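Local coordinates for type IV pilus biogenesis protein PilB (Streptococcus sanguinis, PDB 7B7P) that serves as a bimodular minor pilin of type IV pili with a direct role in adhesion, probably through its metal-binding von Willebrand factor A-like module, at residues 327-330 with 331-334; 342-345 with 346-350. All coordinates share one frame; numbering follows the deposited sequence.

Contact 1 of 2, residues 327-330 with 331-334; sequences YEYS and RLGY
Y329 and Y334 meet through their phenol oxygens: Y329 OH lies 2.7 Å from Y334 OH in a hydrogen bond that either hydroxyl could donate. The two side chains cross at about a right angle, and each oxygen sits at the edge of the other ring, near its plane. Next to the hydroxyls, Y329 CE1 and Y334 CE1 come to 3.9 Å; tyrosine suits both places, offering a ring to pack and a hydroxyl to bond. Y329 reaches this far because its CG is anti to the backbone N (chi1 174°), which sends the ring toward the strand. L332 touches Y327 and, more loosely, Y329; its CD2 lies 3.6 Å from Y327 OH.

At the other end E328 OE2 faces R331 NE across 3.3 Å, a straight but weak hydrogen bond within a salt bridge. One oxygen and one nitrogen pair here, the carboxylate and guanidinium planes being 82° apart, and a water bridges OE2 to R331 NH2. The arginine's strongest partner is V292 O, bonded to NH1; NH1 also pairs with D320, and NH2 bonds G326 O.

Two i to i+3 bonds, R331 N to E328 O (3.0 Å) and L332 N to Y329 O (3.2 Å), form the 3-10 turn that brings R331 near E328 and L332 near Y327 and Y329. Long enough to reach several carbonyls and carboxylates, buried R331 ties this turn to the end of strand 289-291.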
ATOM      1  N   TYR A 327      18.856 -11.057 -21.805  1.00 71.49           N
ATOM      2  CA  TYR A 327      19.598  -9.864 -22.164  1.00 66.18           C
ATOM      3  C   TYR A 327      20.547 -10.182 -23.314  1.00 67.82           C
ATOM      4  O   TYR A 327      21.139 -11.262 -23.358  1.00 70.46           O
ATOM      5  CB  TYR A 327      20.395  -9.329 -20.953  1.00 57.82           C
ATOM      6  CG  TYR A 327      21.332  -8.231 -21.357  1.00 62.27           C
ATOM      7  CD1 TYR A 327      20.835  -7.009 -21.784  1.00 60.66           C
ATOM      8  CD2 TYR A 327      22.714  -8.433 -21.391  1.00 62.95           C
ATOM      9  CE1 TYR A 327      21.686  -5.991 -22.197  1.00 59.17           C
ATOM     10  CE2 TYR A 327      23.571  -7.417 -21.800  1.00 61.60           C
ATOM     11  CZ  TYR A 327      23.036  -6.197 -22.196  1.00 61.89           C
ATOM     12  OH  TYR A 327      23.847  -5.183 -22.615  1.00 65.93           O
ATOM     13  N   GLU A 328      20.697  -9.237 -24.235  1.00 64.72           N
ATOM     14  CA  GLU A 328      21.741  -9.280 -25.247  1.00 67.05           C
ATOM     15  C   GLU A 328      22.147  -7.850 -25.530  1.00 65.65           C
ATOM     16  O   GLU A 328      21.280  -6.978 -25.627  1.00 66.43           O
ATOM     17  CB  GLU A 328      21.288  -9.917 -26.579  1.00 70.56           C
ATOM     18  CG  GLU A 328      20.716 -11.328 -26.512  1.00 74.47           C
ATOM     19  CD  GLU A 328      20.063 -11.714 -27.844  1.00 79.25           C
ATOM     20  OE1 GLU A 328      20.671 -11.412 -28.890  1.00 83.42           O
ATOM     21  OE2 GLU A 328      18.937 -12.265 -27.852  1.00 81.34           O
ATOM     22  N   TYR A 329      23.450  -7.620 -25.705  1.00 63.87           N
ATOM     23  CA  TYR A 329      23.911  -6.262 -25.971  1.00 63.78           C
ATOM     24  C   TYR A 329      23.293  -5.697 -27.255  1.00 68.25           C
ATOM     25  O   TYR A 329      23.034  -4.488 -27.348  1.00 64.77           O
ATOM     26  CB  TYR A 329      25.447  -6.212 -26.034  1.00 60.54           C
ATOM     27  CG  TYR A 329      25.929  -4.839 -26.443  1.00 67.32           C
ATOM     28  CD1 TYR A 329      25.963  -3.791 -25.523  1.00 67.91           C
ATOM     29  CD2 TYR A 329      26.280  -4.563 -27.769  1.00 60.23           C
ATOM     30  CE1 TYR A 329      26.362  -2.514 -25.903  1.00 62.75           C
ATOM     31  CE2 TYR A 329      26.678  -3.297 -28.154  1.00 67.24           C
ATOM     32  CZ  TYR A 329      26.719  -2.275 -27.212  1.00 72.22           C
ATOM     33  OH  TYR A 329      27.115  -1.008 -27.584  1.00 78.46           O
ATOM     34  N   SER A 330      23.029  -6.547 -28.250  1.00 65.01           N
ATOM     35  CA  SER A 330      22.455  -6.030 -29.486  1.00 67.77           C
ATOM     36  C   SER A 330      21.027  -5.522 -29.299  1.00 64.96           C
ATOM     37  O   SER A 330      20.526  -4.779 -30.149  1.00 64.72           O
ATOM     38  CB  SER A 330      22.479  -7.104 -30.575  1.00 67.10           C
ATOM     39  OG  SER A 330      21.984  -8.321 -30.061  1.00 70.84           O
ATOM     40  N   ARG A 331      20.344  -5.897 -28.225  1.00 68.07           N
ATOM     41  CA  ARG A 331      18.977  -5.430 -28.053  1.00 66.84           C
ATOM     42  C   ARG A 331      18.866  -4.206 -27.138  1.00 64.75           C
ATOM     43  O   ARG A 331      17.748  -3.773 -26.828  1.00 64.43           O
ATOM     44  CB  ARG A 331      18.115  -6.584 -27.567  1.00 60.60           C
ATOM     45  CG  ARG A 331      17.997  -7.651 -28.654  1.00 62.39           C
ATOM     46  CD  ARG A 331      16.901  -8.653 -28.396  1.00 54.16           C
ATOM     47  NE  ARG A 331      17.218  -9.498 -27.261  1.00 59.56           N
ATOM     48  CZ  ARG A 331      16.744  -9.303 -26.023  1.00 67.91           C
ATOM     49  NH1 ARG A 331      15.916  -8.289 -25.752  1.00 60.82           N
ATOM     50  NH2 ARG A 331      17.059 -10.142 -25.054  1.00 58.90           N
ATOM     51  N   LEU A 332      19.996  -3.592 -26.775  1.00 61.03           N
ATOM     52  CA  LEU A 332      20.057  -2.593 -25.719  1.00 59.87           C
ATOM     53  C   LEU A 332      20.030  -1.203 -26.328  1.00 56.98           C
ATOM     54  O   LEU A 332      20.908  -0.845 -27.114  1.00 62.95           O
ATOM     55  CB  LEU A 332      21.318  -2.769 -24.865  1.00 57.96           C
ATOM     56  CG  LEU A 332      21.500  -1.768 -23.713  1.00 60.93           C
ATOM     57  CD1 LEU A 332      20.484  -2.025 -22.606  1.00 60.35           C
ATOM     58  CD2 LEU A 332      22.923  -1.792 -23.128  1.00 63.33           C
ATOM     59  N   GLY A 333      19.020  -0.419 -25.969  1.00 54.65           N
ATOM     60  CA  GLY A 333      19.080   1.018 -26.175  1.00 59.81           C
ATOM     61  C   GLY A 333      19.633   1.652 -24.910  1.00 61.18           C
ATOM     62  O   GLY A 333      19.300   1.238 -23.804  1.00 60.13           O
ATOM     63  N   TYR A 334      20.515   2.640 -25.077  1.00 63.72           N
ATOM     64  CA  TYR A 334      21.086   3.297 -23.906  1.00 58.87           C
ATOM     65  C   TYR A 334      21.796   4.581 -24.297  1.00 62.58           C
ATOM     66  O   TYR A 334      22.225   4.751 -25.437  1.00 67.73           O
ATOM     67  CB  TYR A 334      22.061   2.399 -23.171  1.00 60.14           C
ATOM     68  CG  TYR A 334      23.310   2.121 -23.950  1.00 62.02           C
ATOM     69  CD1 TYR A 334      23.307   1.169 -24.968  1.00 68.92           C
ATOM     70  CD2 TYR A 334      24.495   2.785 -23.668  1.00 61.88           C
ATOM     71  CE1 TYR A 334      24.459   0.882 -25.698  1.00 69.71           C
ATOM     72  CE2 TYR A 334      25.661   2.506 -24.385  1.00 70.99           C
ATOM     73  CZ  TYR A 334      25.628   1.550 -25.408  1.00 71.71           C
ATOM     74  OH  TYR A 334      26.749   1.239 -26.142  1.00 77.49           O
TER
HETATM   75  O   HOH W   1      17.966 -13.071 -25.103  1.00 70.25           O

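Contact 2 of 2, residues 342-345 with 346-350; sequences ITRE and NSIAY
I342 and N346, one helical turn apart, lie side by side and point the same way, so that I342 CG2 rests 3.5 Å from N346 ND2. This is van der Waals contact between a methyl and an amide. The asparagine's CG is anti to its own carbonyl carbon (chi1 -72°), which tilts the amide back over the preceding turn, its CG 3.4 Å from I342 O. That carbonyl already receives N346 N at 2.8 Å, nearly in line with the C=O.

R344 and I348 repeat the parallel arrangement on another face of the helix. Here the arginine offers its aliphatic stem: R344 CG lies 4.2 Å from I348 CD1, while the charged end bends away at chi3 (65°). An arginine suits this place because its methylenes can pack against isoleucine while its guanidinium turns to S341, whose OG is bonded by NH2.

E345 folds at chi2 (55°), bringing OE2 to 3.9 Å from A349 CB; the same oxygen forms a salt bridge with R386, which the small alanine also touches. On the buried side S347 OG bonds A289 O.

No polar bond joins the side chains of the two segments. Backbone i to i+4 bonds, among them A349 N to E345 O at 2.9 Å, and van der Waals packing hold the helix here, so the polar ends of E345 and S347 can serve to join it to helix 380-388 and strand 289-291.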
ATOM      1  N   ILE A 342      15.161  11.569 -26.535  1.00 65.29           N
ATOM      2  CA  ILE A 342      14.465  10.407 -27.103  1.00 64.57           C
ATOM      3  C   ILE A 342      14.732   9.159 -26.279  1.00 60.57           C
ATOM      4  O   ILE A 342      13.811   8.402 -25.938  1.00 61.92           O
ATOM      5  CB  ILE A 342      14.884  10.183 -28.565  1.00 71.24           C
ATOM      6  CG1 ILE A 342      14.363  11.310 -29.453  1.00 74.55           C
ATOM      7  CG2 ILE A 342      14.392   8.831 -29.049  1.00 65.31           C
ATOM      8  CD1 ILE A 342      12.908  11.263 -29.695  1.00 86.49           C
ATOM      9  N   THR A 343      16.007   8.896 -25.986  1.00 62.57           N
ATOM     10  CA  THR A 343      16.342   7.714 -25.203  1.00 58.05           C
ATOM     11  C   THR A 343      15.665   7.748 -23.838  1.00 57.87           C
ATOM     12  O   THR A 343      15.239   6.708 -23.321  1.00 54.28           O
ATOM     13  CB  THR A 343      17.855   7.608 -25.049  1.00 59.98           C
ATOM     14  OG1 THR A 343      18.465   7.788 -26.330  1.00 66.34           O
ATOM     15  CG2 THR A 343      18.257   6.252 -24.440  1.00 53.61           C
ATOM     16  N   ARG A 344      15.571   8.935 -23.231  1.00 56.88           N
ATOM     17  CA  ARG A 344      14.941   9.023 -21.925  1.00 54.22           C
ATOM     18  C   ARG A 344      13.470   8.669 -22.049  1.00 55.07           C
ATOM     19  O   ARG A 344      12.962   7.805 -21.323  1.00 57.88           O
ATOM     20  CB  ARG A 344      15.144  10.427 -21.333  1.00 52.23           C
ATOM     21  CG  ARG A 344      14.475  10.639 -19.964  1.00 59.98           C
ATOM     22  CD  ARG A 344      14.621  12.070 -19.430  1.00 54.96           C
ATOM     23  NE  ARG A 344      13.936  13.066 -20.252  1.00 53.35           N
ATOM     24  CZ  ARG A 344      14.555  13.869 -21.112  1.00 58.32           C
ATOM     25  NH1 ARG A 344      15.876  13.790 -21.273  1.00 60.37           N
ATOM     26  NH2 ARG A 344      13.863  14.743 -21.817  1.00 55.78           N
ATOM     27  N   GLU A 345      12.793   9.291 -23.013  1.00 57.37           N
ATOM     28  CA  GLU A 345      11.410   8.962 -23.320  1.00 60.52           C
ATOM     29  C   GLU A 345      11.222   7.463 -23.585  1.00 56.35           C
ATOM     30  O   GLU A 345      10.281   6.857 -23.061  1.00 57.33           O
ATOM     31  CB  GLU A 345      10.943   9.809 -24.515  1.00 56.46           C
ATOM     32  CG  GLU A 345       9.602   9.371 -25.101  1.00 66.28           C
ATOM     33  CD  GLU A 345       8.465   9.330 -24.059  1.00 67.35           C
ATOM     34  OE1 GLU A 345       8.489  10.137 -23.094  1.00 74.26           O
ATOM     35  OE2 GLU A 345       7.545   8.489 -24.211  1.00 71.61           O
ATOM     36  N   ASN A 346      12.114   6.839 -24.367  1.00 54.42           N
ATOM     37  CA  ASN A 346      11.950   5.408 -24.660  1.00 55.18           C
ATOM     38  C   ASN A 346      12.161   4.545 -23.417  1.00 58.60           C
ATOM     39  O   ASN A 346      11.535   3.485 -23.268  1.00 55.06           O
ATOM     40  CB  ASN A 346      12.922   4.954 -25.769  1.00 58.16           C
ATOM     41  CG  ASN A 346      12.539   5.487 -27.155  1.00 59.30           C
ATOM     42  OD1 ASN A 346      11.386   5.804 -27.407  1.00 59.76           O
ATOM     43  ND2 ASN A 346      13.507   5.578 -28.047  1.00 59.84           N
ATOM     44  N   SER A 347      13.059   4.967 -22.530  1.00 57.97           N
ATOM     45  CA  SER A 347      13.302   4.224 -21.298  1.00 53.23           C
ATOM     46  C   SER A 347      12.102   4.290 -20.361  1.00 55.93           C
ATOM     47  O   SER A 347      11.774   3.306 -19.683  1.00 55.60           O
ATOM     48  CB  SER A 347      14.560   4.766 -20.623  1.00 47.25           C
ATOM     49  OG  SER A 347      14.858   3.996 -19.479  1.00 58.06           O
ATOM     50  N   ILE A 348      11.455   5.448 -20.289  1.00 55.72           N
ATOM     51  CA  ILE A 348      10.286   5.592 -19.439  1.00 52.42           C
ATOM     52  C   ILE A 348       9.103   4.842 -20.040  1.00 55.86           C
ATOM     53  O   ILE A 348       8.321   4.213 -19.322  1.00 52.03           O
ATOM     54  CB  ILE A 348       9.986   7.089 -19.226  1.00 54.71           C
ATOM     55  CG1 ILE A 348      11.052   7.708 -18.310  1.00 54.78           C
ATOM     56  CG2 ILE A 348       8.594   7.307 -18.638  1.00 54.87           C
ATOM     57  CD1 ILE A 348      10.966   9.219 -18.176  1.00 56.73           C
ATOM     58  N   ALA A 349       8.953   4.899 -21.367  1.00 53.92           N
ATOM     59  CA  ALA A 349       7.840   4.216 -22.022  1.00 55.95           C
ATOM     60  C   ALA A 349       7.963   2.706 -21.905  1.00 52.46           C
ATOM     61  O   ALA A 349       6.948   2.007 -21.807  1.00 57.01           O
ATOM     62  CB  ALA A 349       7.752   4.616 -23.503  1.00 55.06           C
ATOM     63  N   TYR A 350       9.190   2.186 -21.916  1.00 54.45           N
ATOM     64  CA  TYR A 350       9.400   0.754 -21.715  1.00 52.61           C
ATOM     65  C   TYR A 350       8.766   0.300 -20.412  1.00 53.30           C
ATOM     66  O   TYR A 350       8.075  -0.721 -20.360  1.00 55.69           O
ATOM     67  CB  TYR A 350      10.903   0.448 -21.723  1.00 48.30           C
ATOM     68  CG  TYR A 350      11.270  -1.019 -21.568  1.00 52.66           C
ATOM     69  CD1 TYR A 350      10.446  -2.003 -22.061  1.00 54.57           C
ATOM     70  CD2 TYR A 350      12.475  -1.411 -20.970  1.00 52.45           C
ATOM     71  CE1 TYR A 350      10.758  -3.321 -21.953  1.00 54.39           C
ATOM     72  CE2 TYR A 350      12.817  -2.736 -20.871  1.00 54.95           C
ATOM     73  CZ  TYR A 350      11.947  -3.695 -21.378  1.00 58.33           C
ATOM     74  OH  TYR A 350      12.238  -5.035 -21.292  1.00 58.78           O
TER

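How the contacts relate
Contacts 1 and 2 follow one another along the chain, the turn at 328-332 leading through strand 332-335 to helix 341-358; their centres are 14 Å apart. They touch directly where Y334 C packs 3.9 Å from T343 CG2. Strand 289-291 joins them as well: it pairs with strand 332-335 and also packs against the helix, with Y290 meeting both T343 and N346. D320 is a second shared neighbour, salt-bridged to R331 and bonded through its backbone oxygen to Y350 OH. Neither contact supplies a ligand to the magnesium ion, which lies about 12 Å from the Y334 side chain and about 11 Å from that of S347; the S347 side chain is about 12 Å from that of magnesium-binding D284.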